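PDB 2H8G: 5'-Methylthioadenosine Nucleosidase from Arabidopsis thaliana, which is a nucleosidase of the phosphorylase superfamily, with an alpha/beta fold built around a mixed sheet and with adenine bound in its pocket. Local coordinates for residues L23-S27 / I259-L264; P61-Y65 / V76-R81. One frame throughout, in Å; residues are numbered along the deposited sequence.

Contact 1 (L23-S27 / I259-L264); sequences LRPIS and INGRNL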
loop_
_atom_site.group_PDB
_atom_site.type_symbol
_atom_site.label_atom_id
_atom_site.label_comp_id
_atom_site.label_asym_id
_atom_site.label_seq_id
_atom_site.Cartn_x
_atom_site.Cartn_y
_atom_site.Cartn_z
ATOM N N LEU A 23 19.356 27.375 3.101
ATOM C CA LEU A 23 18.588 26.809 1.996
ATOM C C LEU A 23 19.303 26.999 0.664
ATOM O O LEU A 23 19.942 28.026 0.429
ATOM C CB LEU A 23 17.198 27.446 1.948
ATOM C CG LEU A 23 16.372 27.158 3.206
ATOM C CD1 LEU A 23 15.074 27.955 3.196
ATOM C CD2 LEU A 23 16.099 25.663 3.280
ATOM N N ARG A 24 19.187 26.002 -0.208
ATOM C CA ARG A 24 19.849 26.042 -1.505
ATOM C C ARG A 24 18.922 25.579 -2.621
ATOM O O ARG A 24 17.843 25.043 -2.364
ATOM C CB ARG A 24 21.094 25.146 -1.476
ATOM C CG ARG A 24 22.004 25.387 -0.282
ATOM C CD ARG A 24 23.199 24.444 -0.290
ATOM N NE ARG A 24 24.098 24.708 0.829
ATOM C CZ ARG A 24 23.817 24.451 2.102
ATOM N NH1 ARG A 24 24.703 24.736 3.046
ATOM N NH2 ARG A 24 22.661 23.893 2.435
ATOM N N PRO A 25 19.332 25.786 -3.882
ATOM C CA PRO A 25 18.511 25.371 -5.020
ATOM C C PRO A 25 18.283 23.861 -5.028
ATOM O O PRO A 25 19.128 23.092 -4.569
ATOM C CB PRO A 25 19.334 25.824 -6.224
ATOM C CG PRO A 25 20.064 27.024 -5.700
ATOM C CD PRO A 25 20.505 26.555 -4.338
ATOM N N ILE A 26 17.131 23.449 -5.545
ATOM C CA ILE A 26 16.790 22.039 -5.647
ATOM C C ILE A 26 17.904 21.357 -6.433
ATOM O O ILE A 26 18.365 21.889 -7.443
ATOM C CB ILE A 26 15.451 21.862 -6.391
ATOM C CG1 ILE A 26 14.323 22.469 -5.556
ATOM C CG2 ILE A 26 15.199 20.391 -6.681
ATOM C CD1 ILE A 26 13.007 22.577 -6.289
ATOM N N SER A 27 18.342 20.190 -5.975
ATOM C CA SER A 27 19.417 19.482 -6.659
ATOM C C SER A 27 19.024 18.103 -7.169
ATOM O O SER A 27 19.649 17.581 -8.093
ATOM C CB SER A 27 20.634 19.353 -5.737
ATOM O OG SER A 27 20.335 18.559 -4.603
ATOM N N ILE A 259 11.753 23.997 -12.583
ATOM C CA ILE A 259 12.353 23.715 -11.282
ATOM C C ILE A 259 13.854 23.988 -11.238
ATOM O O ILE A 259 14.376 24.462 -10.228
ATOM C CB ILE A 259 12.111 22.242 -10.878
ATOM C CG1 ILE A 259 10.623 22.025 -10.598
ATOM C CG2 ILE A 259 12.951 21.878 -9.659
ATOM C CD1 ILE A 259 10.263 20.579 -10.323
ATOM N N ASN A 260 14.542 23.689 -12.334
ATOM C CA ASN A 260 15.984 23.885 -12.401
ATOM C C ASN A 260 16.402 25.291 -11.982
ATOM O O ASN A 260 15.832 26.281 -12.433
ATOM C CB ASN A 260 16.485 23.583 -13.816
ATOM C CG ASN A 260 17.988 23.755 -13.955
ATOM O OD1 ASN A 260 18.471 24.820 -14.346
ATOM N ND2 ASN A 260 18.736 22.709 -13.622
ATOM N N GLY A 261 17.390 25.363 -11.096
ATOM C CA GLY A 261 17.884 26.646 -10.630
ATOM C C GLY A 261 17.069 27.287 -9.523
ATOM O O GLY A 261 17.503 28.264 -8.912
ATOM N N ARG A 262 15.885 26.746 -9.256
ATOM C CA ARG A 262 15.021 27.291 -8.218
ATOM C C ARG A 262 15.111 26.481 -6.935
ATOM O O ARG A 262 15.490 25.310 -6.951
ATOM C CB ARG A 262 13.560 27.289 -8.680
ATOM C CG ARG A 262 13.224 28.248 -9.807
ATOM C CD ARG A 262 11.776 28.051 -10.247
ATOM N NE ARG A 262 11.413 28.923 -11.360
ATOM C CZ ARG A 262 11.043 30.192 -11.233
ATOM N NH1 ARG A 262 10.976 30.749 -10.031
ATOM N NH2 ARG A 262 10.749 30.907 -12.309
ATOM N N ASN A 263 14.770 27.115 -5.819
ATOM C CA ASN A 263 14.754 26.415 -4.544
ATOM C C ASN A 263 13.278 26.161 -4.249
ATOM O O ASN A 263 12.410 26.758 -4.882
ATOM C CB ASN A 263 15.404 27.246 -3.433
ATOM C CG ASN A 263 14.855 28.647 -3.350
ATOM O OD1 ASN A 263 13.644 28.848 -3.263
ATOM N ND2 ASN A 263 15.746 29.631 -3.371
ATOM N N LEU A 264 12.993 25.270 -3.308
ATOM C CA LEU A 264 11.611 24.927 -2.979
ATOM C C LEU A 264 10.662 26.103 -2.796
ATOM O O LEU A 264 9.495 26.027 -3.185
ATOM C CB LEU A 264 11.578 24.041 -1.731
ATOM C CG LEU A 264 12.114 22.623 -1.950
ATOM C CD1 LEU A 264 12.253 21.920 -0.615
ATOM C CD2 LEU A 264 11.175 21.851 -2.867
HETATM O O HOH W 1 15.152 24.589 -1.662
HETATM O O HOH W 2 17.963 24.090 -8.814
#
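Pro25 and Ile26 pack against the backbone of Arg262 and Asn263 in a partly buried loop-to-loop contact near both ends of the modelled chain. One partner leads into strand 28-32, the other leaves helix 233-259. A single direct hydrogen bond joins them, from Ile26 N to Arg262 O (2.9 Å). It is nearly straight, 164° at the hydrogen, although the donor is tilted from the carbonyl plane. The Ile26 side chain leans over the same oxygen, with CG1 3.4 Å from Arg262 O. With CG1 anti to its own carbonyl carbon (chi1 -66°), the longer branch of Ile26 carries CD1 in between two aliphatic groups: CG2 of Ile259 at 3.4 Å, a tight approach, and CD2 of Leu264 at 3.9 Å. Leu72 of strand 72-78 touches both isoleucines, so the apolar cluster rests on the start of strand 72-78.

The second segment gets its shape from a type II beta turn, Ile259 to Arg262, that ends the long helix. Arg262 N closes it on Ile259 O, and Gly261 supplies the positive phi (82°) of its third position. This turn reverses the chain and presents Arg262 O to Ile26. Nearby, CB of Asn263 lies against Arg24 O at 3.5 Å, next to the alpha carbon of Pro25.

Two waters supplement the direct bond. One donates to Arg24 O and accepts from Leu264 N, at 2.8 Å each. The other donates to Ile26 O (2.6 Å), with weak bonds to Gly261 N and Arg262 O. Just beyond the junction, Ser27 N is taken by Asp109 and Asn263 N by Asp266, while the Arg262 guanidinium makes a cation-pi contact with Phe258, in the last turn of the helix.

Contact 2 (P61-Y65 / V76-R81); sequences PWVLY and VVCPGR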
loop_
_atom_site.group_PDB
_atom_site.type_symbol
_atom_site.label_atom_id
_atom_site.label_comp_id
_atom_site.label_asym_id
_atom_site.label_seq_id
_atom_site.Cartn_x
_atom_site.Cartn_y
_atom_site.Cartn_z
ATOM N N PRO A 61 12.008 -6.096 -8.745
ATOM C CA PRO A 61 11.670 -5.796 -10.139
ATOM C C PRO A 61 11.632 -4.299 -10.427
ATOM O O PRO A 61 11.440 -3.886 -11.571
ATOM C CB PRO A 61 10.303 -6.442 -10.298
ATOM C CG PRO A 61 9.690 -6.197 -8.958
ATOM C CD PRO A 61 10.814 -6.551 -8.009
ATOM N N TRP A 62 11.823 -3.490 -9.392
ATOM C CA TRP A 62 11.787 -2.043 -9.555
ATOM C C TRP A 62 12.834 -1.549 -10.543
ATOM O O TRP A 62 13.971 -2.028 -10.558
ATOM C CB TRP A 62 11.971 -1.352 -8.203
ATOM C CG TRP A 62 10.963 -1.785 -7.182
ATOM C CD1 TRP A 62 9.776 -2.418 -7.418
ATOM C CD2 TRP A 62 11.046 -1.606 -5.765
ATOM N NE1 TRP A 62 9.117 -2.649 -6.234
ATOM C CE2 TRP A 62 9.875 -2.160 -5.203
ATOM C CE3 TRP A 62 11.999 -1.032 -4.911
ATOM C CZ2 TRP A 62 9.627 -2.157 -3.825
ATOM C CZ3 TRP A 62 11.753 -1.029 -3.540
ATOM C CH2 TRP A 62 10.576 -1.590 -3.013
ATOM N N VAL A 63 12.436 -0.587 -11.367
ATOM C CA VAL A 63 13.320 -0.019 -12.376
ATOM C C VAL A 63 13.673 1.421 -12.027
ATOM O O VAL A 63 12.795 2.238 -11.748
ATOM C CB VAL A 63 12.657 -0.037 -13.767
ATOM C CG1 VAL A 63 13.662 0.385 -14.827
ATOM C CG2 VAL A 63 12.104 -1.420 -14.066
ATOM N N LEU A 64 14.965 1.726 -12.041
ATOM C CA LEU A 64 15.437 3.068 -11.731
ATOM C C LEU A 64 16.236 3.649 -12.890
ATOM O O LEU A 64 17.241 3.075 -13.309
ATOM C CB LEU A 64 16.308 3.042 -10.472
ATOM C CG LEU A 64 17.056 4.333 -10.120
ATOM C CD1 LEU A 64 16.066 5.476 -9.916
ATOM C CD2 LEU A 64 17.884 4.112 -8.867
ATOM N N TYR A 65 15.778 4.780 -13.417
ATOM C CA TYR A 65 16.481 5.440 -14.511
ATOM C C TYR A 65 17.120 6.688 -13.922
ATOM O O TYR A 65 16.464 7.443 -13.202
ATOM C CB TYR A 65 15.522 5.856 -15.632
ATOM C CG TYR A 65 14.687 4.741 -16.217
ATOM C CD1 TYR A 65 13.482 4.366 -15.630
ATOM C CD2 TYR A 65 15.090 4.075 -17.376
ATOM C CE1 TYR A 65 12.694 3.362 -16.180
ATOM C CE2 TYR A 65 14.310 3.065 -17.935
ATOM C CZ TYR A 65 13.111 2.714 -17.331
ATOM O OH TYR A 65 12.330 1.722 -17.877
ATOM N N VAL A 76 14.064 8.483 -12.033
ATOM C CA VAL A 76 12.716 8.046 -12.380
ATOM C C VAL A 76 12.593 6.611 -11.889
ATOM O O VAL A 76 13.387 5.752 -12.269
ATOM C CB VAL A 76 12.473 8.078 -13.906
ATOM C CG1 VAL A 76 11.076 7.555 -14.219
ATOM C CG2 VAL A 76 12.626 9.497 -14.424
ATOM N N VAL A 77 11.607 6.351 -11.038
ATOM C CA VAL A 77 11.425 5.011 -10.503
ATOM C C VAL A 77 10.062 4.435 -10.855
ATOM O O VAL A 77 9.043 5.124 -10.782
ATOM C CB VAL A 77 11.613 4.999 -8.972
ATOM C CG1 VAL A 77 13.001 5.507 -8.631
ATOM C CG2 VAL A 77 10.556 5.863 -8.302
ATOM N N CYS A 78 10.064 3.165 -11.251
ATOM C CA CYS A 78 8.851 2.454 -11.636
ATOM C C CYS A 78 8.812 1.120 -10.908
ATOM O O CYS A 78 9.853 0.492 -10.705
ATOM C CB CYS A 78 8.847 2.187 -13.141
ATOM S SG CYS A 78 9.053 3.648 -14.168
ATOM N N PRO A 79 7.610 0.661 -10.516
ATOM C CA PRO A 79 7.452 -0.612 -9.808
ATOM C C PRO A 79 7.882 -1.810 -10.655
ATOM O O PRO A 79 8.174 -2.883 -10.126
ATOM C CB PRO A 79 5.964 -0.630 -9.458
ATOM C CG PRO A 79 5.345 0.156 -10.569
ATOM C CD PRO A 79 6.304 1.316 -10.714
ATOM N N GLY A 80 7.909 -1.618 -11.970
ATOM C CA GLY A 80 8.332 -2.678 -12.869
ATOM C C GLY A 80 7.321 -3.770 -13.148
ATOM O O GLY A 80 6.152 -3.680 -12.766
ATOM N N ARG A 81 7.787 -4.820 -13.813
ATOM C CA ARG A 81 6.943 -5.948 -14.178
ATOM C C ARG A 81 6.671 -6.891 -13.017
ATOM O O ARG A 81 7.562 -7.212 -12.228
ATOM C CB ARG A 81 7.598 -6.747 -15.304
ATOM C CG ARG A 81 8.146 -5.896 -16.434
ATOM C CD ARG A 81 9.463 -6.452 -16.959
ATOM N NE ARG A 81 10.451 -6.603 -15.890
ATOM C CZ ARG A 81 10.534 -7.659 -15.083
ATOM N NH1 ARG A 81 9.691 -8.674 -15.222
ATOM N NH2 ARG A 81 11.456 -7.696 -14.129
HETATM O O HOH W 3 6.673 -3.900 -7.223
#
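Trp62 meets Cys78 and Pro79 at the open end of a beta hairpin. Its CB lies 3.8 Å from Cys78 O, and a chi1 of -56° sets CG beside the backbone N; the indole rises from the sheet on the side of Leu64 and Val77. CD1 then meets Pro79 O at 3.2 Å, edge-on and in the plane of the ring. Next to it, NE1 donates to a water 2.9 Å away, which returns a weak bond to Pro79 O. Beyond the contact the indole packs on Ile98 and Ala101 of helix 92-106 and meets the ring of Phe100 of the second subunit.

Strands 63-69 and 72-78 are paired here by four backbone bonds. Val63 exchanges two with Cys78, and Tyr65 two with Val76. Leu64 and Val77 form the non-hydrogen-bonded pair between them; their side chains run side by side on one face of the sheet, with Leu64 CD1 and Val77 CG1 tightly set at 3.3 Å. On the other face, that of Val63, Tyr65, Val76 and Cys78, the Tyr65 ring presents its edge to Val76 O, while CE1 reaches Cys78 SG at 4.2 Å; helix 36-45 covers this side.

Past the strands, Gly80 CA points a C-H at Pro61 O (3.6 Å). Since every direct hydrogen bond here is made by the backbone, the pairing itself depends little on which side chains are present; these add apolar packing and, through Trp62, a water bridge with one weak leg.

In the fold
Contact 2 is largely buried, with one end at the subunit interface, and joins neighbouring strands of the sheet, whereas contact 1 sits nearer the surface and ties together loops near the two ends of the modelled chain. In sequence, both segments of contact 2 fall between those of contact 1; in space their centres are about 25 Å apart and they do not touch. Strand 72-78 relates them: its start, at Leu72, supports the isoleucines of contact 1, and its end pairs in contact 2. Regular pairing gives contact 2 repeated backbone bonds, while contact 1 has one, supplemented by waters. Only contact 2 reaches the second subunit.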